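Local coordinates for protein ribose 5-phosphate isomerase (Trypanosoma cruzi, PDB 3M1P) that probably interconverts ribose 5-phosphate and ribulose 5-phosphate as a type B enzyme of the pentose phosphate pathway, at residues A[5-10]-A[18-23]; A[52-57]-A[83-88]; A[11-16]-A[66-71]; A[48-53]-A[77-82]. The protein carries 1 engineered substitution. All coordinates share one frame; numbering follows the deposited sequence.

Contact 1 (A[5-10]-A[18-23])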
loop_
_atom_site.group_PDB
_atom_site.type_symbol
_atom_site.label_atom_id
_atom_site.label_comp_id
_atom_site.label_asym_id
_atom_site.label_seq_id
_atom_site.Cartn_x
_atom_site.Cartn_y
_atom_site.Cartn_z
ATOM N N VAL A 5 17.297 -15.655 12.946
ATOM C CA VAL A 5 16.780 -14.517 12.207
ATOM C C VAL A 5 17.355 -13.252 12.830
ATOM O O VAL A 5 16.921 -12.826 13.899
ATOM C CB VAL A 5 15.218 -14.477 12.248
ATOM C CG1 VAL A 5 14.662 -13.182 11.606
ATOM C CG2 VAL A 5 14.625 -15.699 11.587
ATOM N N ALA A 6 18.333 -12.640 12.169
ATOM C CA ALA A 6 18.955 -11.445 12.743
ATOM C C ALA A 6 18.078 -10.219 12.522
ATOM O O ALA A 6 17.543 -10.025 11.441
ATOM C CB ALA A 6 20.367 -11.227 12.180
ATOM N N ILE A 7 17.937 -9.394 13.553
ATOM C CA ILE A 7 17.095 -8.210 13.469
ATOM C C ILE A 7 17.926 -6.939 13.649
ATOM O O ILE A 7 18.699 -6.825 14.605
ATOM C CB ILE A 7 15.929 -8.252 14.510
ATOM C CG1 ILE A 7 15.034 -9.479 14.278
ATOM C CG2 ILE A 7 15.119 -6.937 14.468
ATOM C CD1 ILE A 7 14.213 -9.922 15.501
ATOM N N GLY A 8 17.774 -5.990 12.726
ATOM C CA GLY A 8 18.385 -4.665 12.873
ATOM C C GLY A 8 17.379 -3.547 12.652
ATOM O O GLY A 8 16.368 -3.743 11.979
ATOM N N THR A 9 17.643 -2.384 13.243
ATOM C CA THR A 9 16.827 -1.181 13.030
ATOM C C THR A 9 17.722 0.056 13.004
ATOM O O THR A 9 18.909 -0.020 13.351
ATOM C CB THR A 9 15.727 -0.967 14.142
ATOM O OG1 THR A 9 16.327 -0.483 15.348
ATOM C CG2 THR A 9 14.964 -2.230 14.449
ATOM N N ASP A 10 17.164 1.185 12.583
ATOM C CA ASP A 10 17.763 2.476 12.911
ATOM C C ASP A 10 16.954 3.124 14.050
ATOM O O ASP A 10 16.173 2.434 14.712
ATOM C CB ASP A 10 17.935 3.373 11.674
ATOM C CG ASP A 10 16.621 3.810 11.058
ATOM O OD1 ASP A 10 15.547 3.279 11.434
ATOM O OD2 ASP A 10 16.673 4.716 10.189
ATOM N N GLU A 18 11.043 -4.659 20.006
ATOM C CA GLU A 18 10.415 -5.735 20.777
ATOM C C GLU A 18 9.289 -6.372 19.963
ATOM O O GLU A 18 9.150 -7.594 19.950
ATOM C CB GLU A 18 9.912 -5.234 22.152
ATOM C CG GLU A 18 11.037 -4.762 23.089
ATOM C CD GLU A 18 10.576 -4.457 24.532
ATOM O OE1 GLU A 18 9.348 -4.347 24.791
ATOM O OE2 GLU A 18 11.463 -4.320 25.415
ATOM N N ASN A 19 8.499 -5.538 19.281
ATOM C CA ASN A 19 7.512 -6.002 18.280
ATOM C C ASN A 19 8.134 -6.977 17.276
ATOM O O ASN A 19 7.616 -8.070 17.045
ATOM C CB ASN A 19 6.922 -4.820 17.474
ATOM C CG ASN A 19 6.174 -3.808 18.330
ATOM O OD1 ASN A 19 4.954 -3.647 18.195
ATOM N ND2 ASN A 19 6.900 -3.089 19.175
ATOM N N LEU A 20 9.250 -6.562 16.675
ATOM C CA LEU A 20 9.941 -7.365 15.664
ATOM C C LEU A 20 10.391 -8.708 16.222
ATOM O O LEU A 20 10.186 -9.741 15.585
ATOM C CB LEU A 20 11.138 -6.597 15.102
ATOM C CG LEU A 20 10.814 -5.213 14.554
ATOM C CD1 LEU A 20 12.098 -4.486 14.194
ATOM C CD2 LEU A 20 9.845 -5.289 13.349
ATOM N N ILE A 21 10.991 -8.680 17.417
ATOM C CA ILE A 21 11.404 -9.907 18.119
ATOM C C ILE A 21 10.194 -10.838 18.287
ATOM O O ILE A 21 10.241 -12.013 17.910
ATOM C CB ILE A 21 12.073 -9.595 19.499
ATOM C CG1 ILE A 21 13.423 -8.904 19.297
ATOM C CG2 ILE A 21 12.231 -10.877 20.338
ATOM C CD1 ILE A 21 13.985 -8.211 20.546
ATOM N N LEU A 22 9.106 -10.280 18.813
ATOM C CA LEU A 22 7.854 -11.011 18.964
ATOM C C LEU A 22 7.302 -11.562 17.637
ATOM O O LEU A 22 6.910 -12.727 17.574
ATOM C CB LEU A 22 6.810 -10.144 19.688
ATOM C CG LEU A 22 5.435 -10.777 19.923
ATOM C CD1 LEU A 22 5.539 -12.031 20.800
ATOM C CD2 LEU A 22 4.419 -9.779 20.516
ATOM N N TYR A 23 7.281 -10.747 16.580
ATOM C CA TYR A 23 6.722 -11.206 15.280
ATOM C C TYR A 23 7.491 -12.399 14.688
ATOM O O TYR A 23 6.901 -13.283 14.050
ATOM C CB TYR A 23 6.619 -10.059 14.248
ATOM C CG TYR A 23 5.834 -8.846 14.729
ATOM C CD1 TYR A 23 4.797 -8.983 15.672
ATOM C CD2 TYR A 23 6.120 -7.567 14.249
ATOM C CE1 TYR A 23 4.080 -7.887 16.118
ATOM C CE2 TYR A 23 5.402 -6.459 14.687
ATOM C CZ TYR A 23 4.382 -6.627 15.627
ATOM O OH TYR A 23 3.654 -5.551 16.076
#
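I7 has CG2 anti to its backbone N and CG1 beside it (chi1 -60°), and CD1 extends further along CG1 (chi2 158°). The two branches therefore reach different residues of helix 17-26. CG2 meets L20, and CD1 reaches I21. The contact belongs to a beta-alpha-beta crossover in a Rossmann-like, parallel-sheet fold: strand 3-9 leads through helix 17-26 to the neighbouring parallel strand 31-35. Strand 5-9 and helix 18-23 run nearly antiparallel, at 161°, with their axes 9.5 Å apart at closest approach.

The central group is L20 CD1. It sits 3.9 Å from I7 CG2, and L20 CB also lies close to that methyl. The same L20 CD1 touches T9 CG2 at 3.7 Å. One leucine branch thus covers two residues on one face of the strand. The side chains of I7 and T9 cross that of L20 at a slant. No hydrogen bond joins the two segments.

Beyond I7 and T9, L20 also packs on I124 of helix 117-129, and I7 and I21 both touch P33 of strand 31-35. I7 CD1 comes over the helix backbone, 3.8 Å from I21 CA.

T9 gives its methyl to L20 and its hydroxyl to the chain. OG1 donates to D10 O at 3.0 Å, tilted 23° from the carbonyl plane.

Contact 2 (A[52-57]-A[83-88])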
loop_
_atom_site.group_PDB
_atom_site.type_symbol
_atom_site.label_atom_id
_atom_site.label_comp_id
_atom_site.label_asym_id
_atom_site.label_seq_id
_atom_site.Cartn_x
_atom_site.Cartn_y
_atom_site.Cartn_z
ATOM N N ARG A 52 25.600 -4.812 9.332
ATOM C CA ARG A 52 25.735 -5.764 10.431
ATOM C C ARG A 52 24.908 -7.028 10.213
ATOM O O ARG A 52 25.425 -8.135 10.328
ATOM C CB ARG A 52 25.375 -5.119 11.774
ATOM C CG ARG A 52 25.896 -5.910 12.945
ATOM C CD ARG A 52 25.325 -5.431 14.248
ATOM N NE ARG A 52 26.034 -6.046 15.369
ATOM C CZ ARG A 52 25.843 -5.738 16.651
ATOM N NH1 ARG A 52 24.944 -4.811 17.001
ATOM N NH2 ARG A 52 26.554 -6.367 17.586
ATOM N N VAL A 53 23.630 -6.854 9.884
ATOM C CA VAL A 53 22.720 -7.979 9.659
ATOM C C VAL A 53 23.007 -8.676 8.327
ATOM O O VAL A 53 23.058 -9.901 8.253
ATOM C CB VAL A 53 21.246 -7.505 9.736
ATOM C CG1 VAL A 53 20.269 -8.588 9.207
ATOM C CG2 VAL A 53 20.921 -7.075 11.165
ATOM N N ALA A 54 23.200 -7.885 7.280
ATOM C CA ALA A 54 23.554 -8.406 5.963
ATOM C C ALA A 54 24.787 -9.330 5.981
ATOM O O ALA A 54 24.770 -10.395 5.364
ATOM C CB ALA A 54 23.771 -7.256 4.999
ATOM N N GLU A 55 25.849 -8.912 6.670
ATOM C CA GLU A 55 27.060 -9.731 6.774
ATOM C C GLU A 55 26.778 -11.056 7.479
ATOM O O GLU A 55 27.246 -12.101 7.035
ATOM C CB GLU A 55 28.200 -8.971 7.471
ATOM C CG GLU A 55 28.710 -7.755 6.718
ATOM C CD GLU A 55 29.531 -8.082 5.472
ATOM O OE1 GLU A 55 29.947 -9.254 5.291
ATOM O OE2 GLU A 55 29.776 -7.143 4.672
ATOM N N MET A 56 25.984 -11.012 8.549
ATOM C CA MET A 56 25.585 -12.218 9.263
ATOM C C MET A 56 24.880 -13.199 8.333
ATOM O O MET A 56 25.152 -14.406 8.369
ATOM C CB MET A 56 24.705 -11.867 10.454
ATOM C CG MET A 56 25.438 -11.094 11.539
ATOM S SD MET A 56 24.327 -10.487 12.816
ATOM C CE MET A 56 23.860 -12.027 13.615
ATOM N N VAL A 57 23.981 -12.675 7.497
ATOM C CA VAL A 57 23.283 -13.487 6.505
ATOM C C VAL A 57 24.276 -14.039 5.462
ATOM O O VAL A 57 24.290 -15.235 5.181
ATOM C CB VAL A 57 22.129 -12.695 5.809
ATOM C CG1 VAL A 57 21.620 -13.453 4.575
ATOM C CG2 VAL A 57 20.984 -12.411 6.787
ATOM N N PRO A 83 27.433 -9.159 -0.908
ATOM C CA PRO A 83 27.228 -10.297 -1.802
ATOM C C PRO A 83 26.598 -11.480 -1.073
ATOM O O PRO A 83 26.951 -11.751 0.067
ATOM C CB PRO A 83 28.649 -10.639 -2.283
ATOM C CG PRO A 83 29.451 -9.401 -2.033
ATOM C CD PRO A 83 28.859 -8.818 -0.778
ATOM N N GLY A 84 25.662 -12.159 -1.728
ATOM C CA GLY A 84 24.951 -13.272 -1.110
ATOM C C GLY A 84 23.628 -12.832 -0.512
ATOM O O GLY A 84 22.785 -13.654 -0.181
ATOM N N VAL A 85 23.439 -11.527 -0.380
ATOM C CA VAL A 85 22.221 -11.002 0.219
ATOM C C VAL A 85 21.184 -10.705 -0.869
ATOM O O VAL A 85 21.513 -10.169 -1.942
ATOM C CB VAL A 85 22.510 -9.766 1.099
ATOM C CG1 VAL A 85 21.229 -9.034 1.474
ATOM C CG2 VAL A 85 23.263 -10.180 2.346
ATOM N N ARG A 86 19.944 -11.096 -0.590
ATOM C CA ARG A 86 18.796 -10.726 -1.409
ATOM C C ARG A 86 17.774 -10.109 -0.465
ATOM O O ARG A 86 17.003 -10.814 0.184
ATOM C CB ARG A 86 18.234 -11.938 -2.153
ATOM C CG ARG A 86 19.216 -12.529 -3.176
ATOM C CD ARG A 86 18.604 -13.687 -3.931
ATOM N NE ARG A 86 18.333 -14.794 -3.022
ATOM C CZ ARG A 86 19.266 -15.604 -2.527
ATOM N NH1 ARG A 86 20.545 -15.443 -2.866
ATOM N NH2 ARG A 86 18.915 -16.575 -1.688
ATOM N N ALA A 87 17.817 -8.784 -0.378
ATOM C CA ALA A 87 17.041 -8.019 0.582
ATOM C C ALA A 87 15.852 -7.379 -0.112
ATOM O O ALA A 87 16.017 -6.586 -1.057
ATOM C CB ALA A 87 17.905 -6.952 1.231
ATOM N N ALA A 88 14.666 -7.735 0.371
ATOM C CA ALA A 88 13.405 -7.334 -0.237
ATOM C C ALA A 88 12.679 -6.308 0.623
ATOM O O ALA A 88 12.288 -6.609 1.770
ATOM C CB ALA A 88 12.527 -8.553 -0.461
#
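V85 CG2 lies against the helix backbone at A54, 3.4 Å from A54 O. The same methyl meets A54 CB at 4.0 Å. It also reaches V57 CG1 at a looser 4.3 Å, one turn further along helix 46-58. A single valine branch therefore makes all three contacts. V85 has CG1 anti to its backbone N (chi1 167°), which puts CG2 beside that N and on the helix side. All three touching residues are buried. The methyl packs on both a carbonyl oxygen and apolar carbons, and no hydrogen bond crosses.

The contact joins helix 46-58 to the turn entering strand 87-89, an outermost strand of the parallel sheet in this Rossmann-like fold. G84 comes just before V85. With a phi of 96°, it takes a turn in which a CB would run into the carbonyl oxygen of P83.

I107, on the next strand of the sheet, packs against A54, V57 and V85 alike and closes the apolar cluster. The polar backbone of the turn is held separately. R86 N bonds to N106 OD1, and G84 O accepts from N106 ND2. V85 O faces the subunit interface and accepts a hydrogen bond from K81 NZ of the second subunit.

Contact 3 (A[11-16]-A[66-71]). Engineered in segment 66-71: A69 (natural residue Cys).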
loop_
_atom_site.group_PDB
_atom_site.type_symbol
_atom_site.label_atom_id
_atom_site.label_comp_id
_atom_site.label_asym_id
_atom_site.label_seq_id
_atom_site.Cartn_x
_atom_site.Cartn_y
_atom_site.Cartn_z
ATOM N N HIS A 11 17.146 4.419 14.286
ATOM C CA HIS A 11 16.547 5.092 15.447
ATOM C C HIS A 11 15.010 5.105 15.508
ATOM O O HIS A 11 14.462 4.682 16.520
ATOM C CB HIS A 11 17.130 6.500 15.649
ATOM C CG HIS A 11 17.410 7.228 14.370
ATOM N ND1 HIS A 11 16.824 8.436 14.056
ATOM C CD2 HIS A 11 18.192 6.901 13.312
ATOM C CE1 HIS A 11 17.240 8.826 12.863
ATOM N NE2 HIS A 11 18.072 7.912 12.392
ATOM N N PRO A 12 14.311 5.577 14.435
ATOM C CA PRO A 12 12.850 5.627 14.547
ATOM C C PRO A 12 12.184 4.254 14.729
ATOM O O PRO A 12 11.147 4.163 15.402
ATOM C CB PRO A 12 12.407 6.274 13.227
ATOM C CG PRO A 12 13.527 6.071 12.281
ATOM C CD PRO A 12 14.768 6.056 13.112
ATOM N N ALA A 13 12.779 3.210 14.148
ATOM C CA ALA A 13 12.262 1.842 14.249
ATOM C C ALA A 13 12.665 1.139 15.547
ATOM O O ALA A 13 12.182 0.043 15.841
ATOM C CB ALA A 13 12.703 1.026 13.054
ATOM N N PHE A 14 13.557 1.763 16.320
ATOM C CA PHE A 14 13.927 1.233 17.637
ATOM C C PHE A 14 12.703 1.056 18.551
ATOM O O PHE A 14 12.593 0.069 19.268
ATOM C CB PHE A 14 15.000 2.095 18.322
ATOM C CG PHE A 14 15.257 1.705 19.753
ATOM C CD1 PHE A 14 16.047 0.599 20.053
ATOM C CD2 PHE A 14 14.663 2.413 20.798
ATOM C CE1 PHE A 14 16.268 0.219 21.380
ATOM C CE2 PHE A 14 14.877 2.047 22.126
ATOM C CZ PHE A 14 15.680 0.944 22.411
ATOM N N ALA A 15 11.775 2.003 18.502
ATOM C CA ALA A 15 10.537 1.921 19.298
ATOM C C ALA A 15 9.748 0.612 19.106
ATOM O O ALA A 15 8.931 0.239 19.955
ATOM C CB ALA A 15 9.642 3.132 19.009
ATOM N N ILE A 16 9.986 -0.083 17.995
ATOM C CA ILE A 16 9.224 -1.294 17.701
ATOM C C ILE A 16 10.072 -2.571 17.672
ATOM O O ILE A 16 9.623 -3.600 17.187
ATOM C CB ILE A 16 8.356 -1.152 16.406
ATOM C CG1 ILE A 16 9.239 -1.036 15.152
ATOM C CG2 ILE A 16 7.391 0.040 16.545
ATOM C CD1 ILE A 16 8.556 -1.409 13.848
ATOM N N VAL A 66 15.972 -9.332 9.334
ATOM C CA VAL A 66 14.886 -8.367 9.369
ATOM C C VAL A 66 15.500 -6.982 9.547
ATOM O O VAL A 66 16.287 -6.740 10.479
ATOM C CB VAL A 66 13.871 -8.663 10.505
ATOM C CG1 VAL A 66 12.823 -7.542 10.610
ATOM C CG2 VAL A 66 13.188 -10.018 10.275
ATOM N N LEU A 67 15.175 -6.077 8.634
ATOM C CA LEU A 67 15.638 -4.705 8.768
ATOM C C LEU A 67 14.441 -3.786 8.733
ATOM O O LEU A 67 13.648 -3.826 7.791
ATOM C CB LEU A 67 16.657 -4.343 7.684
ATOM C CG LEU A 67 17.995 -5.090 7.766
ATOM C CD1 LEU A 67 18.865 -4.853 6.501
ATOM C CD2 LEU A 67 18.769 -4.727 9.050
ATOM N N ALA A 68 14.290 -3.005 9.798
ATOM C CA ALA A 68 13.204 -2.048 9.905
ATOM C C ALA A 68 13.812 -0.678 10.072
ATOM O O ALA A 68 14.741 -0.497 10.864
ATOM C CB ALA A 68 12.301 -2.390 11.095
ATOM N N ALA A 69 13.317 0.281 9.300
ATOM C CA ALA A 69 13.780 1.654 9.394
ATOM C C ALA A 69 12.618 2.598 9.106
ATOM O O ALA A 69 11.458 2.190 9.161
ATOM C CB ALA A 69 14.960 1.898 8.431
ATOM N N GLY A 70 12.903 3.864 8.833
ATOM C CA GLY A 70 11.846 4.823 8.505
ATOM C C GLY A 70 11.014 4.313 7.340
ATOM O O GLY A 70 9.820 4.013 7.495
ATOM N N SER A 71 11.668 4.162 6.197
ATOM C CA SER A 71 11.022 3.737 4.968
ATOM C C SER A 71 11.402 2.292 4.578
ATOM O O SER A 71 10.629 1.594 3.911
ATOM C CB SER A 71 11.428 4.699 3.858
ATOM O OG SER A 71 12.838 4.630 3.700
#
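A13 CB presses on the peptide that follows A68. It lies 3.4 Å from A68 O and 3.9 Å from A69 CA. A68 CB points toward the same methyl, and the two CB atoms are 4.0 Å apart. P12 extends the contact toward the end of the strand, with CG 4.1 Å from G70 N. These are van der Waals contacts between small groups and backbone, and no hydrogen bond crosses between the segments. A69 replaces the natural cysteine here. Its CB points away from A13, so it takes part through its backbone.

A short, weakly bonded helical turn presents A13. F14 N bonds to H11 O at 3.1 Å, and I16 N bonds to A13 O. P12 CD also lies over one face of the H11 ring, 3.1 Å above its plane and toward the rim.

The site is at the carboxy ends of strands 3-9 and 64-69, neighbours in the parallel sheet. In Rossmann-like folds the loops at this end commonly form the active site. A phosphate ion about 5 Å from the P12 side chain, probably from the crystallisation liquor, is consistent with a pocket there.

Further out, I16 is the N-cap residue of helix 17-26 and packs on V117 and I120 of helix 117-129. R113 touches P12, and R141 of the second subunit packs on H11. S71 OG bonds to I73 N at the start of helix 73-80.

Contact 4 (A[48-53]-A[77-82])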
loop_
_atom_site.group_PDB
_atom_site.type_symbol
_atom_site.label_atom_id
_atom_site.label_comp_id
_atom_site.label_asym_id
_atom_site.label_seq_id
_atom_site.Cartn_x
_atom_site.Cartn_y
_atom_site.Cartn_z
ATOM N N ASP A 48 25.010 1.035 8.745
ATOM C CA ASP A 48 25.803 0.314 9.759
ATOM C C ASP A 48 25.089 -0.926 10.293
ATOM O O ASP A 48 25.711 -1.961 10.527
ATOM C CB ASP A 48 26.144 1.235 10.949
ATOM C CG ASP A 48 27.039 2.400 10.565
ATOM O OD1 ASP A 48 27.865 2.269 9.628
ATOM O OD2 ASP A 48 26.913 3.465 11.212
ATOM N N PHE A 49 23.782 -0.814 10.500
ATOM C CA PHE A 49 23.011 -1.961 10.981
ATOM C C PHE A 49 22.533 -2.855 9.843
ATOM O O PHE A 49 22.443 -4.065 10.006
ATOM C CB PHE A 49 21.880 -1.506 11.888
ATOM C CG PHE A 49 22.357 -1.022 13.227
ATOM C CD1 PHE A 49 22.559 -1.923 14.272
ATOM C CD2 PHE A 49 22.630 0.328 13.439
ATOM C CE1 PHE A 49 23.012 -1.481 15.519
ATOM C CE2 PHE A 49 23.083 0.784 14.679
ATOM C CZ PHE A 49 23.271 -0.122 15.724
ATOM N N ALA A 50 22.249 -2.261 8.685
ATOM C CA ALA A 50 22.004 -3.048 7.478
ATOM C C ALA A 50 23.212 -3.947 7.215
ATOM O O ALA A 50 23.063 -5.154 7.014
ATOM C CB ALA A 50 21.727 -2.145 6.282
ATOM N N SER A 51 24.405 -3.344 7.229
ATOM C CA SER A 51 25.672 -4.062 7.027
ATOM C C SER A 51 25.830 -5.162 8.070
ATOM O O SER A 51 26.131 -6.301 7.736
ATOM C CB SER A 51 26.855 -3.092 7.122
ATOM O OG SER A 51 28.085 -3.779 6.956
ATOM N N ARG A 52 25.600 -4.812 9.332
ATOM C CA ARG A 52 25.735 -5.764 10.431
ATOM C C ARG A 52 24.908 -7.028 10.213
ATOM O O ARG A 52 25.425 -8.135 10.328
ATOM C CB ARG A 52 25.375 -5.119 11.774
ATOM C CG ARG A 52 25.896 -5.910 12.945
ATOM C CD ARG A 52 25.325 -5.431 14.248
ATOM N NE ARG A 52 26.034 -6.046 15.369
ATOM C CZ ARG A 52 25.843 -5.738 16.651
ATOM N NH1 ARG A 52 24.944 -4.811 17.001
ATOM N NH2 ARG A 52 26.554 -6.367 17.586
ATOM N N VAL A 53 23.630 -6.854 9.884
ATOM C CA VAL A 53 22.720 -7.979 9.659
ATOM C C VAL A 53 23.007 -8.676 8.327
ATOM O O VAL A 53 23.058 -9.901 8.253
ATOM C CB VAL A 53 21.246 -7.505 9.736
ATOM C CG1 VAL A 53 20.269 -8.588 9.207
ATOM C CG2 VAL A 53 20.921 -7.075 11.165
ATOM N N ILE A 77 18.755 -0.921 0.070
ATOM C CA ILE A 77 19.919 -0.559 -0.744
ATOM C C ILE A 77 21.229 -1.022 -0.081
ATOM O O ILE A 77 22.021 -1.726 -0.710
ATOM C CB ILE A 77 19.963 0.941 -1.072
ATOM C CG1 ILE A 77 18.699 1.331 -1.847
ATOM C CG2 ILE A 77 21.220 1.274 -1.878
ATOM C CD1 ILE A 77 18.468 2.802 -1.922
ATOM N N ALA A 78 21.429 -0.658 1.185
ATOM C CA ALA A 78 22.642 -1.034 1.914
ATOM C C ALA A 78 22.843 -2.548 1.989
ATOM O O ALA A 78 23.918 -3.043 1.634
ATOM C CB ALA A 78 22.662 -0.404 3.317
ATOM N N ALA A 79 21.810 -3.279 2.414
ATOM C CA ALA A 79 21.908 -4.726 2.591
ATOM C C ALA A 79 22.218 -5.509 1.299
ATOM O O ALA A 79 22.965 -6.514 1.322
ATOM C CB ALA A 79 20.653 -5.269 3.279
ATOM N N ASN A 80 21.658 -5.054 0.181
ATOM C CA ASN A 80 21.921 -5.678 -1.111
ATOM C C ASN A 80 23.328 -5.449 -1.667
ATOM O O ASN A 80 23.743 -6.143 -2.589
ATOM C CB ASN A 80 20.867 -5.265 -2.141
ATOM C CG ASN A 80 19.594 -6.052 -1.992
ATOM O OD1 ASN A 80 19.630 -7.277 -1.869
ATOM N ND2 ASN A 80 18.458 -5.360 -2.003
ATOM N N LYS A 81 24.052 -4.484 -1.102
ATOM C CA LYS A 81 25.460 -4.263 -1.453
ATOM C C LYS A 81 26.380 -5.356 -0.916
ATOM O O LYS A 81 27.563 -5.420 -1.293
ATOM C CB LYS A 81 25.956 -2.896 -0.954
ATOM C CG LYS A 81 25.231 -1.687 -1.543
ATOM C CD LYS A 81 25.165 -1.773 -3.057
ATOM C CE LYS A 81 24.467 -0.577 -3.648
ATOM N NZ LYS A 81 24.621 -0.557 -5.152
ATOM N N VAL A 82 25.848 -6.194 -0.023
ATOM C CA VAL A 82 26.607 -7.332 0.525
ATOM C C VAL A 82 26.357 -8.563 -0.354
ATOM O O VAL A 82 25.206 -8.944 -0.580
ATOM C CB VAL A 82 26.296 -7.588 2.028
ATOM C CG1 VAL A 82 27.059 -8.793 2.542
ATOM C CG2 VAL A 82 26.647 -6.355 2.864
#
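Helices 46-58 and 73-80 come very near each other here, with A50 CA and A79 CA 5.2 Å apart. Such a close approach of two helix backbones depends on small residues, and alanines make the contact on both sides.

A50 CB does most of the touching. It meets A78 CB at 3.6 Å, pointing roughly at it, while the A78 methyl comes in at a slant. It also touches the backbone of the second helix, 4.0 Å from A79 N. A79 CB is turned partly aside and stays at 4.5 Å from A50 CB. One methyl thus rests against two successive residues. All three alanines are buried, and no hydrogen bond joins the two segments.

V82 points toward helix 46-58 and packs on A54, E55 and A58, just beyond the alanines. K81 N bonds to A78 O at 3.1 Å and more weakly to I77 O, and V82 N bonds to A79 O.

The outer side faces the second subunit. D48 forms a salt bridge with K144 of the second subunit, and K81 forms one with E149 of that subunit. S51 packs on I148 of the same neighbour. Toward the sheet, L67 of strand 64-69 touches A50, V53 and A79. The two helices therefore lie side by side on one face of the parallel sheet, with the strand that connects them in sequence beneath the seam.

Overall arrangement
The contacts lie on both faces and at the carboxy end of one parallel sheet. Contact 1 packs helix 17-26 on one face of strand 3-9. Contacts 2 and 4 lie on the other face, where V53 touches the backbone of that strand. They share helix 46-58, and their centres are about 6 Å apart. Contact 3 lies about 9 Å from contact 1, centre to centre, where strands 3-9 and 64-69 end. L67 links contact 3 to contact 4, about 14 Å away between centres. Along the chain, contact 1 closes before contacts 2 and 4 open, while contact 3 crosses all three. Contacts 2 and 4 face the second subunit, so core packing meets assembly there.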